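Local coordinates for carbohydrate binding module family 33 and 10 domain protein (PDB 6RW7), which acts as a copper-dependent AA10 lytic polysaccharide monooxygenase, whose catalytic domain, the part held in this chain, probably binds cellulose and cleaves it oxidatively, at residues Y3-S6 / Q11-C14; Y46-V51 / A78-P83. All coordinates share one frame; numbering follows the deposited sequence.

In the fold
Contact 1 precedes contact 2 along the chain, and their centres lie 10 Å apart. Contact 1 sets strand 3-6, an outer strand of the four-stranded antiparallel sheet, beside helix 10-17; contact 2 joins the loops at either end of the part of the chain that contains strand 52-54. C14 O on the helix is 2.8 Å from Y80 OH, a hydrogen bond; Q11 packs against F48 and V51; and Y3 CE1 meets F48 CE1 at 3.5 Å. The two contacts are thus continuous, largely through helix 10-17, which links the strand carrying the copper(II) ligand E5 to the loops of contact 2 within the monooxygenase domain.

Contact 1: residues Y3-S6 / Q11-C14; sequences YIES and QQHC. With CU (copper (II) ion), chain C.
Y3, E5 and Q12 meet through one water, with no direct hydrogen bond between the segments. Y3 OH donates to this water at 2.7 Å, and the water in turn donates to E5 OE1 at 2.8 Å and to Q12 OE1 at 2.7 Å. The water thus accepts one bond and spends both its protons on E5 and Q12, which would hold its orientation. Q12 OE1 also comes up to the edge of the Y3 ring, near its plane, 3.3 Å from CE2, with ring and amide planes 36° apart. A bend at chi2 (65°) turns the Q12 chain so that OE1 faces Y3 and E5, while its NE2 bonds E17. E5 CG lies 3.6 Å from Q12 OE1.

Strand 3-6 is an outer strand of the antiparallel sheet, and E5 and S6 both pair with V99 there, a classic β bulge. From it the extended E5 chain carries OE1 to the copper(II) ion at 2.2 Å; D101, H165 and a second water are the other ligands. This ion is distinct from the copper(I) bound by H1 and H107. The polar end of Q11 bonds S197 and F196 O, and its CB packs 3.7 Å from Y3 CB. With a phenylalanine in place of Y3, the bridging water would lose the hydroxyl that donates to it and would probably be held less firmly between E5 and Q12.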
loop_
_atom_site.group_PDB
_atom_site.type_symbol
_atom_site.label_atom_id
_atom_site.label_comp_id
_atom_site.label_asym_id
_atom_site.label_seq_id
_atom_site.Cartn_x
_atom_site.Cartn_y
_atom_site.Cartn_z
ATOM N N TYR A 3 -2.767 -4.598 -5.149
ATOM C CA TYR A 3 -2.087 -4.382 -3.850
ATOM C C TYR A 3 -0.604 -4.631 -4.094
ATOM O O TYR A 3 -0.248 -5.237 -5.119
ATOM C CB TYR A 3 -2.655 -5.326 -2.772
ATOM C CG TYR A 3 -2.571 -6.775 -3.167
ATOM C CD1 TYR A 3 -3.501 -7.324 -4.023
ATOM C CD2 TYR A 3 -1.499 -7.567 -2.778
ATOM C CE1 TYR A 3 -3.361 -8.607 -4.500
ATOM C CE2 TYR A 3 -1.362 -8.872 -3.232
ATOM C CZ TYR A 3 -2.306 -9.396 -4.086
ATOM O OH TYR A 3 -2.185 -10.688 -4.547
ATOM N N ILE A 4 0.247 -4.199 -3.186
ATOM C CA ILE A 4 1.694 -4.420 -3.327
ATOM C C ILE A 4 2.039 -5.813 -2.793
ATOM O O ILE A 4 1.804 -6.121 -1.597
ATOM C CB ILE A 4 2.505 -3.281 -2.700
ATOM C CG1 ILE A 4 2.276 -1.995 -3.500
ATOM C CG2 ILE A 4 3.984 -3.640 -2.603
ATOM C CD1 ILE A 4 2.937 -0.790 -2.901
ATOM N N GLU A 5 2.658 -6.601 -3.653
ATOM C CA GLU A 5 3.093 -7.979 -3.344
ATOM C C GLU A 5 4.502 -7.991 -2.756
ATOM O O GLU A 5 4.756 -8.812 -1.854
ATOM C CB GLU A 5 3.005 -8.800 -4.625
ATOM C CG GLU A 5 3.567 -10.199 -4.509
ATOM C CD GLU A 5 3.268 -11.038 -5.738
ATOM O OE1 GLU A 5 2.122 -11.019 -6.207
ATOM O OE2 GLU A 5 4.195 -11.703 -6.212
ATOM N N SER A 6 5.398 -7.166 -3.276
ATOM C CA SER A 6 6.813 -7.144 -2.849
ATOM C C SER A 6 7.298 -5.708 -2.817
ATOM O O SER A 6 7.153 -5.028 -3.819
ATOM C CB SER A 6 7.680 -7.969 -3.778
ATOM O OG SER A 6 9.005 -7.926 -3.301
ATOM N N GLN A 11 -1.964 -6.019 2.731
ATOM C CA GLN A 11 -2.904 -6.882 1.975
ATOM C C GLN A 11 -2.235 -8.190 1.544
ATOM O O GLN A 11 -2.930 -9.213 1.437
ATOM C CB GLN A 11 -3.373 -6.134 0.735
ATOM C CG GLN A 11 -4.175 -4.899 1.075
ATOM C CD GLN A 11 -3.594 -3.670 0.448
ATOM O OE1 GLN A 11 -2.492 -3.261 0.820
ATOM N NE2 GLN A 11 -4.352 -3.048 -0.453
ATOM N N GLN A 12 -0.936 -8.173 1.298
ATOM C CA GLN A 12 -0.183 -9.393 0.938
ATOM C C GLN A 12 -0.137 -10.313 2.160
ATOM O O GLN A 12 -0.420 -11.506 2.040
ATOM C CB GLN A 12 1.220 -9.033 0.440
ATOM C CG GLN A 12 2.072 -10.263 0.172
ATOM C CD GLN A 12 1.544 -11.122 -0.953
ATOM O OE1 GLN A 12 1.101 -10.606 -1.976
ATOM N NE2 GLN A 12 1.653 -12.446 -0.835
ATOM N N HIS A 13 0.265 -9.787 3.300
ATOM C CA HIS A 13 0.352 -10.603 4.532
ATOM C C HIS A 13 -1.037 -11.082 4.954
ATOM O O HIS A 13 -1.175 -12.267 5.274
ATOM C CB HIS A 13 0.914 -9.806 5.707
ATOM C CG HIS A 13 2.344 -9.400 5.606
ATOM N ND1 HIS A 13 3.371 -10.303 5.603
ATOM C CD2 HIS A 13 2.902 -8.176 5.583
ATOM C CE1 HIS A 13 4.523 -9.648 5.593
ATOM N NE2 HIS A 13 4.259 -8.331 5.564
ATOM N N CYS A 14 -1.983 -10.145 5.065
ATOM C CA CYS A 14 -3.300 -10.351 5.706
ATOM C C CYS A 14 -4.348 -10.117 4.626
ATOM O O CYS A 14 -4.716 -8.974 4.416
ATOM C CB CYS A 14 -3.490 -9.460 6.934
ATOM S SG CYS A 14 -2.048 -9.367 8.041
HETATM CU CU CU C . 1.608 -11.856 -8.131
HETATM O O HOH W 1 0.253 -11.807 -4.225
HETATM O O HOH W 2 1.047 -12.959 -9.932
#

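Contact 2: residues Y46-V51 / A78-P83; sequences YNFMSV and APYDTP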
loop_
_atom_site.group_PDB
_atom_site.type_symbol
_atom_site.label_atom_id
_atom_site.label_comp_id
_atom_site.label_asym_id
_atom_site.label_seq_id
_atom_site.Cartn_x
_atom_site.Cartn_y
_atom_site.Cartn_z
ATOM N N TYR A 46 -11.147 -10.838 2.604
ATOM C CA TYR A 46 -11.195 -11.452 1.256
ATOM C C TYR A 46 -11.167 -10.365 0.178
ATOM O O TYR A 46 -10.837 -10.674 -0.967
ATOM C CB TYR A 46 -12.376 -12.416 1.136
ATOM C CG TYR A 46 -12.123 -13.686 1.904
ATOM C CD1 TYR A 46 -12.204 -13.728 3.290
ATOM C CD2 TYR A 46 -11.672 -14.819 1.255
ATOM C CE1 TYR A 46 -11.908 -14.885 4.003
ATOM C CE2 TYR A 46 -11.403 -15.988 1.945
ATOM C CZ TYR A 46 -11.511 -16.023 3.324
ATOM O OH TYR A 46 -11.231 -17.185 4.006
ATOM N N ASN A 47 -11.493 -9.121 0.524
ATOM C CA ASN A 47 -11.449 -7.966 -0.414
ATOM C C ASN A 47 -10.120 -7.217 -0.294
ATOM O O ASN A 47 -10.087 -5.998 -0.468
ATOM C CB ASN A 47 -12.651 -7.035 -0.192
ATOM C CG ASN A 47 -13.666 -7.148 -1.299
ATOM O OD1 ASN A 47 -14.879 -7.152 -1.038
ATOM N ND2 ASN A 47 -13.190 -7.243 -2.513
ATOM N N PHE A 48 -9.034 -7.956 -0.094
ATOM C CA PHE A 48 -7.701 -7.355 0.104
ATOM C C PHE A 48 -7.254 -6.633 -1.167
ATOM O O PHE A 48 -6.362 -5.775 -1.122
ATOM C CB PHE A 48 -6.679 -8.419 0.480
ATOM C CG PHE A 48 -6.496 -9.561 -0.474
ATOM C CD1 PHE A 48 -5.570 -9.490 -1.496
ATOM C CD2 PHE A 48 -7.211 -10.734 -0.327
ATOM C CE1 PHE A 48 -5.348 -10.574 -2.337
ATOM C CE2 PHE A 48 -6.987 -11.813 -1.164
ATOM C CZ PHE A 48 -6.071 -11.728 -2.175
ATOM N N MET A 49 -7.852 -6.948 -2.314
ATOM C CA MET A 49 -7.493 -6.328 -3.618
ATOM C C MET A 49 -8.348 -5.087 -3.903
ATOM O O MET A 49 -8.260 -4.545 -5.014
ATOM C CB MET A 49 -7.641 -7.338 -4.755
ATOM C CG MET A 49 -9.043 -7.746 -5.095
ATOM S SD MET A 49 -9.939 -8.744 -3.865
ATOM C CE MET A 49 -8.985 -10.264 -3.904
ATOM N N SER A 50 -9.173 -4.665 -2.951
ATOM C CA SER A 50 -10.261 -3.698 -3.237
ATOM C C SER A 50 -10.190 -2.479 -2.329
ATOM O O SER A 50 -11.256 -1.994 -1.947
ATOM C CB SER A 50 -11.587 -4.385 -3.126
ATOM O OG SER A 50 -11.594 -5.571 -3.904
ATOM N N VAL A 51 -8.992 -1.996 -2.001
ATOM C CA VAL A 51 -8.892 -0.699 -1.282
ATOM C C VAL A 51 -8.896 0.368 -2.376
ATOM O O VAL A 51 -7.864 0.532 -3.049
ATOM C CB VAL A 51 -7.666 -0.595 -0.363
ATOM C CG1 VAL A 51 -7.786 0.674 0.449
ATOM C CG2 VAL A 51 -7.529 -1.797 0.563
ATOM N N ALA A 78 -11.078 0.717 6.523
ATOM C CA ALA A 78 -10.626 -0.551 5.912
ATOM C C ALA A 78 -10.094 -1.471 7.009
ATOM O O ALA A 78 -9.585 -1.016 8.046
ATOM C CB ALA A 78 -9.550 -0.299 4.871
ATOM N N PRO A 79 -10.057 -2.793 6.774
ATOM C CA PRO A 79 -9.279 -3.685 7.637
ATOM C C PRO A 79 -7.857 -3.142 7.862
ATOM O O PRO A 79 -7.293 -3.261 8.924
ATOM C CB PRO A 79 -9.280 -4.989 6.827
ATOM C CG PRO A 79 -10.606 -4.950 6.097
ATOM C CD PRO A 79 -10.780 -3.505 5.702
ATOM N N TYR A 80 -7.300 -2.525 6.809
ATOM C CA TYR A 80 -5.878 -2.100 6.729
ATOM C C TYR A 80 -5.638 -0.815 7.509
ATOM O O TYR A 80 -4.463 -0.450 7.658
ATOM C CB TYR A 80 -5.458 -2.065 5.257
ATOM C CG TYR A 80 -5.706 -3.423 4.644
ATOM C CD1 TYR A 80 -4.951 -4.518 5.042
ATOM C CD2 TYR A 80 -6.787 -3.644 3.809
ATOM C CE1 TYR A 80 -5.231 -5.795 4.596
ATOM C CE2 TYR A 80 -7.088 -4.919 3.369
ATOM C CZ TYR A 80 -6.312 -5.994 3.758
ATOM O OH TYR A 80 -6.617 -7.245 3.322
ATOM N N ASP A 81 -6.683 -0.182 8.042
ATOM C CA ASP A 81 -6.558 0.991 8.943
ATOM C C ASP A 81 -6.410 0.537 10.390
ATOM O O ASP A 81 -5.978 1.356 11.206
ATOM C CB ASP A 81 -7.762 1.919 8.805
ATOM C CG ASP A 81 -7.820 2.582 7.452
ATOM O OD1 ASP A 81 -6.756 3.112 7.012
ATOM O OD2 ASP A 81 -8.919 2.583 6.858
ATOM N N THR A 82 -6.776 -0.699 10.720
ATOM C CA THR A 82 -6.802 -1.198 12.116
ATOM C C THR A 82 -5.463 -0.916 12.804
ATOM O O THR A 82 -4.425 -1.392 12.353
ATOM C CB THR A 82 -7.126 -2.695 12.124
ATOM O OG1 THR A 82 -8.343 -2.878 11.391
ATOM C CG2 THR A 82 -7.289 -3.226 13.528
ATOM N N PRO A 83 -5.435 -0.243 13.973
ATOM C CA PRO A 83 -4.227 -0.211 14.787
ATOM C C PRO A 83 -3.832 -1.623 15.224
ATOM O O PRO A 83 -4.680 -2.368 15.734
ATOM C CB PRO A 83 -4.605 0.670 15.986
ATOM C CG PRO A 83 -5.766 1.484 15.491
ATOM C CD PRO A 83 -6.527 0.543 14.575
#
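With chi1 at -56°, Y80 CG stands anti to its carbonyl carbon, and the ring is directed at F48 and V51; F48 CG lies between its own backbone N and carbonyl carbon (chi1 57°), which leads its ring away and leaves CB to meet the tyrosine. The result is a close approach, F48 CB to Y80 OH at 3.1 Å. V51 offers the methyl CG2, which lies 3.8 Å from Y80 CD2, the two side chains crossing at a slant.

Each loop is shaped locally. N47 to S50 form a type I β turn, closed by S50 N to N47 O at 3.0 Å, and M49 CE covers one face of the F48 ring near its rim. Residues 79-81 make a short 3-10 segment: A78 N donates to D81 OD2 at 2.9 Å, on the anti side of the carboxylate, and T82 OG1 donates to P79 O at 2.7 Å, from the same face of the carbonyl plane as T82 N. One face of the Y80 ring carries P79 CB. Beyond the two loops, the F48 ring meets Y3 of strand 3-6 edge-to-face, and V51 pairs by its backbone with F196 of strand 193-202. Y80 makes an edge-to-face pair of its own with W45. No hydrogen bond crosses between the loops: carbon contacts and the phenol oxygen against F48 CB hold them together, while that hydroxyl has its hydrogen-bond partner in C14 O.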